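Local structure of magnesium and cobalt efflux protein CorC (Neisseria meningitidis, 2PLI) at the zinc ion site and the interface of chains A and C. The protein probably takes part in magnesium and cobalt transport, the piece crystallised here being its C-terminal transporter-associated domain. Residues are numbered along the deposited sequence; one frame, centred on the assembly and turned at random. Chains: chain A/B/C, Uncharacterized protein.

Contact 1 and contact 2 lie about 31 Å apart, measured between the centres of their C-alpha atoms, and chain A takes part in both. It gives a loop glutamate to a zinc ion shared with chain B in contact 1, while its N-terminal strands, the end of helix 28-35 and the end of strand 82-89 meet chain C in contact 2. Strand 82-89 serves both: its start supplies the histidine of contact 1 from chain B, its end an arginine of contact 2. Contact 2 is the likelier of the two to matter for pairing, while the zinc bridge may only reflect packing.

Contact 1: the zinc ion site. Residues chain A 42; chain B 76, 78, 80-81, 83. With ZN (zinc ion), chain D.
This zinc looks adventitious, possibly taken up from the crystallisation medium, rather than catalytic or built into the fold: its ligands come from two chains, waters are among them and one carboxylate is loosely held. Two waters are among the ligands seen, with a geometry between square pyramidal and trigonal bipyramidal, and the protein ligands come from a loop of chain A, and from a loop and the start of strand 82-89 of chain B. The shortest protein bond is from the imidazole B:His83 NE2 to ZN, 2.1 Å. B:His83 carries its ring beside the backbone N, anti to the carbonyl carbon (chi1 -82°). The guanidinium of B:Arg76, at the end of a chain extended from CG to NE, lies over one face of that ring and should hinder its rotation. A:Glu42 crosses the histidine at about a right angle, its carboxylate plane turned 74° from the ring. A:Glu42 OE2 binds ZN at 2.3 Å; A:Glu42 OE1, at 2.8 Å from ZN, is too long to count as a firm bond. Arginines flank this carboxylate: B:Arg76 NH2 forms a long salt bridge to OE2, and B:Arg81 reaches OE1 edge-on in its guanidinium plane, a weak hydrogen bond and salt bridge with NH1 3.4 Å from A:Glu42 OE1. Their positive charge may help keep the glutamate ionised. B:Asp78 has CG in the crowded position between backbone N and carbonyl carbon (chi1 60°), and its OD1 binds ZN at 2.4 Å. The other oxygen fixes the carboxylate to the turn: B:Arg80 N meets the anti lone pair of B:Asp78 OD2 at 2.8 Å, and B:Arg81 N donates to B:Asp78 OD2 from above the carboxylate plane, also at 2.8 Å.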
ATOM      1  N   GLU A  42      22.205  -0.167  -2.856  1.00 25.14           N
ATOM      2  CA  GLU A  42      22.940  -0.519  -1.680  1.00 26.22           C
ATOM      3  C   GLU A  42      22.743   0.550  -0.610  1.00 26.51           C
ATOM      4  O   GLU A  42      22.830   0.253   0.581  1.00 27.88           O
ATOM      5  CB  GLU A  42      24.411  -0.665  -2.049  1.00 26.61           C
ATOM      6  CG  GLU A  42      24.661  -1.861  -2.938  1.00 26.69           C
ATOM      7  CD  GLU A  42      24.608  -3.167  -2.169  1.00 27.83           C
ATOM      8  OE1 GLU A  42      25.018  -3.192  -0.987  1.00 28.00           O
ATOM      9  OE2 GLU A  42      24.183  -4.174  -2.757  1.00 28.72           O
TER
ATOM     10  N   ARG B  76      15.819 -10.762  -0.593  1.00 16.56           N
ATOM     11  CA  ARG B  76      16.860 -10.180  -1.423  1.00 16.78           C
ATOM     12  C   ARG B  76      18.196 -10.484  -0.781  1.00 16.93           C
ATOM     13  O   ARG B  76      18.390 -10.233   0.416  1.00 16.26           O
ATOM     14  CB  ARG B  76      16.701  -8.671  -1.514  1.00 16.69           C
ATOM     15  CG  ARG B  76      17.766  -7.989  -2.359  1.00 17.79           C
ATOM     16  CD  ARG B  76      17.512  -6.437  -2.448  1.00 19.75           C
ATOM     17  NE  ARG B  76      18.786  -5.761  -2.719  1.00 24.25           N
ATOM     18  CZ  ARG B  76      19.190  -4.614  -2.167  1.00 25.74           C
ATOM     19  NH1 ARG B  76      18.432  -3.976  -1.275  1.00 29.45           N
ATOM     20  NH2 ARG B  76      20.380  -4.113  -2.508  1.00 28.58           N
ATOM     21  N   ASP B  78      22.569 -11.192  -2.165  1.00 21.47           N
ATOM     22  CA  ASP B  78      23.547 -11.304  -3.224  1.00 22.59           C
ATOM     23  C   ASP B  78      24.742 -12.066  -2.658  1.00 23.17           C
ATOM     24  O   ASP B  78      24.785 -12.387  -1.468  1.00 23.32           O
ATOM     25  CB  ASP B  78      23.924  -9.916  -3.774  1.00 22.07           C
ATOM     26  CG  ASP B  78      24.533  -8.993  -2.724  1.00 23.23           C
ATOM     27  OD1 ASP B  78      24.079  -7.824  -2.608  1.00 20.49           O
ATOM     28  OD2 ASP B  78      25.462  -9.428  -2.012  1.00 25.30           O
ATOM     29  N   ARG B  80      27.488 -11.295  -1.630  1.00 25.12           N
ATOM     30  CA  ARG B  80      28.196 -10.641  -0.531  1.00 24.89           C
ATOM     31  C   ARG B  80      27.338 -10.611   0.733  1.00 24.40           C
ATOM     32  O   ARG B  80      27.787 -10.987   1.815  1.00 24.07           O
ATOM     33  CB  ARG B  80      28.551  -9.212  -0.957  1.00 25.18           C
ATOM     34  CG  ARG B  80      29.684  -8.557  -0.182  0.50 25.92           C
ATOM     35  CD  ARG B  80      30.156  -7.278  -0.877  0.50 26.05           C
ATOM     36  NE  ARG B  80      30.551  -7.510  -2.268  0.50 27.28           N
ATOM     37  CZ  ARG B  80      30.745  -6.552  -3.179  0.50 27.62           C
ATOM     38  NH1 ARG B  80      30.580  -5.269  -2.869  0.50 28.79           N
ATOM     39  NH2 ARG B  80      31.101  -6.879  -4.417  0.50 27.75           N
ATOM     40  N   ARG B  81      26.094 -10.163   0.576  1.00 23.65           N
ATOM     41  CA  ARG B  81      25.254  -9.782   1.697  1.00 22.88           C
ATOM     42  C   ARG B  81      23.807 -10.273   1.582  1.00 20.04           C
ATOM     43  O   ARG B  81      23.263 -10.476   0.485  1.00 20.97           O
ATOM     44  CB  ARG B  81      25.244  -8.239   1.839  1.00 23.59           C
ATOM     45  CG  ARG B  81      25.810  -7.689   3.173  1.00 25.50           C
ATOM     46  CD  ARG B  81      26.792  -6.532   2.981  1.00 26.39           C
ATOM     47  NE  ARG B  81      26.177  -5.334   2.399  1.00 30.68           N
ATOM     48  CZ  ARG B  81      25.770  -4.253   3.080  1.00 31.66           C
ATOM     49  NH1 ARG B  81      25.226  -3.230   2.420  1.00 31.85           N
ATOM     50  NH2 ARG B  81      25.897  -4.173   4.406  1.00 31.64           N
ATOM     51  N   HIS B  83      20.135  -8.809   2.354  1.00 11.89           N
ATOM     52  CA  HIS B  83      19.638  -7.453   2.498  1.00 11.09           C
ATOM     53  C   HIS B  83      18.229  -7.391   3.054  1.00 10.01           C
ATOM     54  O   HIS B  83      17.921  -6.520   3.823  1.00 10.56           O
ATOM     55  CB  HIS B  83      19.640  -6.670   1.180  1.00 12.18           C
ATOM     56  CG  HIS B  83      20.971  -6.060   0.801  1.00 14.51           C
ATOM     57  ND1 HIS B  83      21.423  -4.792   1.214  1.00  2.00           N
ATOM     58  CD2 HIS B  83      21.907  -6.535  -0.042  1.00 18.24           C
ATOM     59  CE1 HIS B  83      22.571  -4.556   0.640  1.00 16.46           C
ATOM     60  NE2 HIS B  83      22.903  -5.606  -0.094  1.00 19.54           N
TER
HETATM   61 ZN    ZN D 712      24.575  -5.913  -1.320  1.00 41.61          ZN
HETATM   62  O   HOH W   1      23.131  -5.975  -2.856  1.00 27.43           O
HETATM   63  O   HOH W   2      26.883  -5.992  -1.325  1.00 43.38           O

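Contact 2: the interface of chains A and C. Residues chain A 14, 16-18, 20, 34-35, 89; chain C 14, 16-18, 20, 34-35, 89.
Strands 12-14 and 16-16 and the following turn of each chain pack against the C-terminal end of helix 28-35 of the other, with strand 19-23 and the end of strand 82-89 alongside. The contact is two-fold symmetric. A:Phe34, its ring anti to the backbone N (chi1 -173°), lies with one face under the C:Ser16-C:Ser17 peptide; C:Ser16 C sits 3.7 Å from the ring centroid. The ring tip reaches the methyl group of C:Ala14, with A:Phe34 CZ 3.6 Å from C:Ala14 CB. C:Ser17 N caps the helix end, donating at 2.9 Å to A:Phe34 O from above the carbonyl plane. The hydroxyl of C:Ser17, in the crowded position between backbone N and carbonyl carbon (chi1 67°), accepts from A:Arg89 NH2 at 3.0 Å. That same nitrogen also donates in plane to a lone pair of A:Phe35 O, so the guanidinium is held from within its own chain. Near the axis, water 4 links both indole NE1 atoms and the carbonyl oxygens of A:Ser17 and C:Ser17, A:Trp20 NE1 lying 2.8 Å from it. The carboxylates of A:Glu18 and C:Glu18 meet tip to tip with their planes 53° apart; a shared proton is possible, but C:Glu18 is poorly ordered. Reciprocal helix capping and packing of A:Phe34 and C:Phe34 against the partner's Ser16-Ser17 backbone join the two domains, plausibly as a dimer, although the structure alone does not show that the full-length protein pairs this way.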
ATOM      1  N   ALA A  14      -2.339   7.841  -8.709  1.00  3.29           N
ATOM      2  CA  ALA A  14      -2.522   8.037 -10.133  1.00  4.05           C
ATOM      3  C   ALA A  14      -3.330   9.308 -10.347  1.00  4.24           C
ATOM      4  O   ALA A  14      -4.508   9.334 -10.004  1.00  6.38           O
ATOM      5  CB  ALA A  14      -3.246   6.845 -10.754  1.00  3.56           C
ATOM      6  N   SER A  16      -3.782  10.467 -13.386  1.00  6.34           N
ATOM      7  CA  SER A  16      -4.497   9.892 -14.516  1.00  6.54           C
ATOM      8  C   SER A  16      -3.981   8.482 -14.762  1.00  6.61           C
ATOM      9  O   SER A  16      -3.061   7.993 -14.067  1.00  6.16           O
ATOM     10  CB  SER A  16      -4.307  10.768 -15.741  1.00  6.86           C
ATOM     11  OG  SER A  16      -2.943  10.828 -16.122  1.00  7.91           O
ATOM     12  N   SER A  17      -4.548   7.787 -15.740  1.00  5.57           N
ATOM     13  CA  SER A  17      -4.214   6.374 -15.859  1.00  6.09           C
ATOM     14  C   SER A  17      -2.724   6.112 -16.051  1.00  6.57           C
ATOM     15  O   SER A  17      -2.241   5.066 -15.616  1.00  7.63           O
ATOM     16  CB  SER A  17      -5.039   5.676 -16.940  1.00  5.60           C
ATOM     17  OG  SER A  17      -4.652   6.103 -18.229  1.00  6.09           O
ATOM     18  N   GLU A  18      -2.001   7.041 -16.703  1.00  6.17           N
ATOM     19  CA  GLU A  18      -0.574   6.852 -16.960  1.00  6.31           C
ATOM     20  C   GLU A  18       0.399   7.886 -16.361  1.00  5.13           C
ATOM     21  O   GLU A  18       1.510   8.061 -16.851  1.00  3.98           O
ATOM     22  CB  GLU A  18      -0.310   6.658 -18.449  1.00  8.38           C
ATOM     23  CG  GLU A  18      -0.833   5.315 -18.998  1.00 12.71           C
ATOM     24  CD  GLU A  18      -0.083   4.093 -18.419  1.00 19.70           C
ATOM     25  OE1 GLU A  18       1.187   4.006 -18.565  1.00 19.36           O
ATOM     26  OE2 GLU A  18      -0.771   3.241 -17.783  1.00 24.38           O
ATOM     27  N   TRP A  20       1.674   9.425 -12.326  1.00  2.96           N
ATOM     28  CA  TRP A  20       1.589   9.201 -10.906  1.00  2.66           C
ATOM     29  C   TRP A  20       2.330  10.245 -10.088  1.00  3.29           C
ATOM     30  O   TRP A  20       3.493  10.554 -10.375  1.00  4.21           O
ATOM     31  CB  TRP A  20       2.180   7.817 -10.567  1.00  3.40           C
ATOM     32  CG  TRP A  20       1.548   6.735 -11.343  1.00  2.11           C
ATOM     33  CD1 TRP A  20       0.430   6.048 -11.004  1.00  3.16           C
ATOM     34  CD2 TRP A  20       1.966   6.219 -12.615  1.00  3.17           C
ATOM     35  NE1 TRP A  20       0.102   5.145 -11.987  1.00  3.74           N
ATOM     36  CE2 TRP A  20       1.016   5.248 -12.999  1.00  3.27           C
ATOM     37  CE3 TRP A  20       3.034   6.485 -13.480  1.00  2.00           C
ATOM     38  CZ2 TRP A  20       1.116   4.541 -14.194  1.00  4.20           C
ATOM     39  CZ3 TRP A  20       3.111   5.777 -14.702  1.00  2.75           C
ATOM     40  CH2 TRP A  20       2.167   4.823 -15.026  1.00  3.46           C
ATOM     41  N   PHE A  34       4.411  -1.937  -7.369  1.00  5.17           N
ATOM     42  CA  PHE A  34       3.453  -1.116  -8.102  1.00  4.49           C
ATOM     43  C   PHE A  34       3.723  -1.107  -9.586  1.00  6.09           C
ATOM     44  O   PHE A  34       2.782  -1.230 -10.407  1.00  6.34           O
ATOM     45  CB  PHE A  34       3.416   0.290  -7.522  1.00  5.33           C
ATOM     46  CG  PHE A  34       2.329   1.164  -8.112  1.00  3.06           C
ATOM     47  CD1 PHE A  34       1.087   1.298  -7.444  1.00  2.76           C
ATOM     48  CD2 PHE A  34       2.526   1.880  -9.289  1.00  4.39           C
ATOM     49  CE1 PHE A  34       0.098   2.113  -7.931  1.00  3.62           C
ATOM     50  CE2 PHE A  34       1.547   2.687  -9.781  1.00  3.34           C
ATOM     51  CZ  PHE A  34       0.308   2.788  -9.141  1.00  3.42           C
ATOM     52  N   PHE A  35       4.997  -1.006  -9.958  1.00  4.91           N
ATOM     53  CA  PHE A  35       5.370  -0.803 -11.335  1.00  6.09           C
ATOM     54  C   PHE A  35       5.948  -2.019 -12.021  1.00  6.70           C
ATOM     55  O   PHE A  35       6.131  -2.004 -13.228  1.00  8.11           O
ATOM     56  CB  PHE A  35       6.397   0.323 -11.452  1.00  6.20           C
ATOM     57  CG  PHE A  35       5.825   1.681 -11.208  1.00  2.80           C
ATOM     58  CD1 PHE A  35       5.016   2.287 -12.150  1.00  3.82           C
ATOM     59  CD2 PHE A  35       6.076   2.357 -10.026  1.00  3.31           C
ATOM     60  CE1 PHE A  35       4.461   3.516 -11.913  1.00  3.58           C
ATOM     61  CE2 PHE A  35       5.539   3.594  -9.788  1.00  4.77           C
ATOM     62  CZ  PHE A  35       4.712   4.176 -10.714  1.00  3.76           C
ATOM     63  N   ARG A  89       5.823   6.615 -17.640  0.50  8.86           N
ATOM     64  CA  ARG A  89       6.573   5.567 -18.340  0.50 10.38           C
ATOM     65  C   ARG A  89       7.343   6.126 -19.541  0.50 11.74           C
ATOM     66  O   ARG A  89       6.801   6.892 -20.341  0.50 12.40           O
ATOM     67  CB  ARG A  89       5.618   4.442 -18.790  0.50 10.39           C
ATOM     68  CG  ARG A  89       5.152   3.547 -17.626  0.50 10.94           C
ATOM     69  CD  ARG A  89       4.558   2.196 -18.078  0.50 10.12           C
ATOM     70  NE  ARG A  89       4.209   1.313 -16.937  0.50  9.59           N
ATOM     71  CZ  ARG A  89       5.070   0.620 -16.180  0.50  9.41           C
ATOM     72  NH1 ARG A  89       6.374   0.691 -16.378  0.50 11.35           N
ATOM     73  NH2 ARG A  89       4.625  -0.164 -15.194  0.50  8.69           N
TER
ATOM     74  N   ALA C  14      -5.382   3.539  -8.065  1.00  4.96           N
ATOM     75  CA  ALA C  14      -4.436   2.552  -8.662  1.00  5.25           C
ATOM     76  C   ALA C  14      -3.926   1.601  -7.592  1.00  5.31           C
ATOM     77  O   ALA C  14      -3.233   2.017  -6.651  1.00  5.61           O
ATOM     78  CB  ALA C  14      -3.260   3.209  -9.344  1.00  4.13           C
ATOM     79  N   SER C  16      -2.096  -1.026  -8.633  1.00  5.81           N
ATOM     80  CA  SER C  16      -0.797  -1.125  -9.259  1.00  5.59           C
ATOM     81  C   SER C  16      -0.866  -0.257 -10.526  1.00  5.76           C
ATOM     82  O   SER C  16      -1.908   0.348 -10.823  1.00  6.02           O
ATOM     83  CB  SER C  16      -0.416  -2.595  -9.530  1.00  4.74           C
ATOM     84  OG  SER C  16      -1.361  -3.210 -10.390  1.00  8.17           O
ATOM     85  N   SER C  17       0.225  -0.167 -11.259  1.00  6.08           N
ATOM     86  CA  SER C  17       0.315   0.815 -12.348  1.00  6.59           C
ATOM     87  C   SER C  17      -0.723   0.572 -13.434  1.00  5.75           C
ATOM     88  O   SER C  17      -1.123   1.521 -14.094  1.00  6.70           O
ATOM     89  CB  SER C  17       1.727   0.882 -12.914  1.00  6.63           C
ATOM     90  OG  SER C  17       2.056  -0.305 -13.563  1.00  6.15           O
ATOM     91  N   GLU C  18      -1.146  -0.703 -13.612  1.00  6.08           N
ATOM     92  CA  GLU C  18      -2.067  -1.077 -14.655  1.00  7.91           C
ATOM     93  C   GLU C  18      -3.354  -1.731 -14.158  1.00  7.36           C
ATOM     94  O   GLU C  18      -4.003  -2.438 -14.922  1.00  6.04           O
ATOM     95  CB  GLU C  18      -1.339  -2.019 -15.636  1.00 10.23           C
ATOM     96  CG  GLU C  18      -0.259  -1.319 -16.448  1.00 15.35           C
ATOM     97  CD  GLU C  18      -0.794  -0.073 -17.192  1.00 22.49           C
ATOM     98  OE1 GLU C  18      -1.756  -0.192 -18.014  1.00 25.75           O
ATOM     99  OE2 GLU C  18      -0.270   1.035 -16.931  1.00 28.62           O
ATOM    100  N   TRP C  20      -6.800  -0.848 -11.500  1.00  6.35           N
ATOM    101  CA  TRP C  20      -7.488   0.208 -10.763  1.00  4.91           C
ATOM    102  C   TRP C  20      -8.715  -0.282 -10.047  1.00  5.03           C
ATOM    103  O   TRP C  20      -9.511  -1.018 -10.618  1.00  6.36           O
ATOM    104  CB  TRP C  20      -7.923   1.360 -11.712  1.00  4.90           C
ATOM    105  CG  TRP C  20      -6.767   1.910 -12.450  1.00  4.05           C
ATOM    106  CD1 TRP C  20      -5.916   2.845 -12.010  1.00  5.49           C
ATOM    107  CD2 TRP C  20      -6.289   1.504 -13.750  1.00  4.06           C
ATOM    108  NE1 TRP C  20      -4.936   3.097 -12.956  1.00  4.60           N
ATOM    109  CE2 TRP C  20      -5.144   2.274 -14.027  1.00  4.62           C
ATOM    110  CE3 TRP C  20      -6.696   0.548 -14.686  1.00  5.14           C
ATOM    111  CZ2 TRP C  20      -4.419   2.136 -15.183  1.00  4.90           C
ATOM    112  CZ3 TRP C  20      -5.957   0.408 -15.838  1.00  4.95           C
ATOM    113  CH2 TRP C  20      -4.851   1.210 -16.083  1.00  5.80           C
ATOM    114  N   PHE C  34     -10.132  10.226 -16.561  1.00  6.53           N
ATOM    115  CA  PHE C  34      -8.960   9.505 -16.023  1.00  4.79           C
ATOM    116  C   PHE C  34      -8.313   8.629 -17.089  1.00  5.24           C
ATOM    117  O   PHE C  34      -7.079   8.541 -17.174  1.00  5.68           O
ATOM    118  CB  PHE C  34      -9.416   8.631 -14.879  1.00  6.33           C
ATOM    119  CG  PHE C  34      -8.294   7.934 -14.148  1.00  4.54           C
ATOM    120  CD1 PHE C  34      -7.700   8.553 -13.081  1.00  7.50           C
ATOM    121  CD2 PHE C  34      -7.894   6.627 -14.497  1.00  4.58           C
ATOM    122  CE1 PHE C  34      -6.686   7.913 -12.369  1.00  6.67           C
ATOM    123  CE2 PHE C  34      -6.890   5.961 -13.756  1.00  7.31           C
ATOM    124  CZ  PHE C  34      -6.309   6.602 -12.704  1.00  7.22           C
ATOM    125  N   PHE C  35      -9.143   7.958 -17.906  1.00  4.93           N
ATOM    126  CA  PHE C  35      -8.652   6.965 -18.869  1.00  5.27           C
ATOM    127  C   PHE C  35      -8.526   7.413 -20.333  1.00  6.13           C
ATOM    128  O   PHE C  35      -7.909   6.713 -21.154  1.00  6.95           O
ATOM    129  CB  PHE C  35      -9.561   5.730 -18.839  1.00  5.79           C
ATOM    130  CG  PHE C  35      -9.434   4.905 -17.558  1.00  4.19           C
ATOM    131  CD1 PHE C  35      -8.308   4.132 -17.343  1.00  4.93           C
ATOM    132  CD2 PHE C  35     -10.399   4.918 -16.589  1.00  5.64           C
ATOM    133  CE1 PHE C  35      -8.172   3.367 -16.194  1.00  5.82           C
ATOM    134  CE2 PHE C  35     -10.291   4.120 -15.451  1.00  7.93           C
ATOM    135  CZ  PHE C  35      -9.158   3.381 -15.243  1.00  6.81           C
ATOM    136  N   ARG C  89      -6.453  -2.662 -18.611  1.00 14.50           N
ATOM    137  CA  ARG C  89      -6.500  -2.359 -20.045  0.50 15.45           C
ATOM    138  C   ARG C  89      -6.513  -3.682 -20.829  1.00 16.28           C
ATOM    139  O   ARG C  89      -5.882  -4.665 -20.424  1.00 16.63           O
ATOM    140  CB  ARG C  89      -5.324  -1.428 -20.458  0.50 15.93           C
ATOM    141  CG  ARG C  89      -5.488   0.049 -19.986  0.50 15.69           C
ATOM    142  CD  ARG C  89      -4.525   1.061 -20.687  0.50 15.70           C
ATOM    143  NE  ARG C  89      -4.815   2.476 -20.365  0.50 15.16           N
ATOM    144  CZ  ARG C  89      -5.777   3.234 -20.897  0.50 14.75           C
ATOM    145  NH1 ARG C  89      -6.627   2.754 -21.815  0.50 14.20           N
ATOM    146  NH2 ARG C  89      -5.902   4.511 -20.509  0.50 13.05           N
TER
HETATM  147  O   HOH W   3      -4.201   6.032  -7.280  1.00  6.85           O
HETATM  148  O   HOH W   4      -2.236   3.976 -13.047  1.00  8.28           O
HETATM  149  O   HOH W   5       2.302  -3.001 -12.911  1.00 16.06           O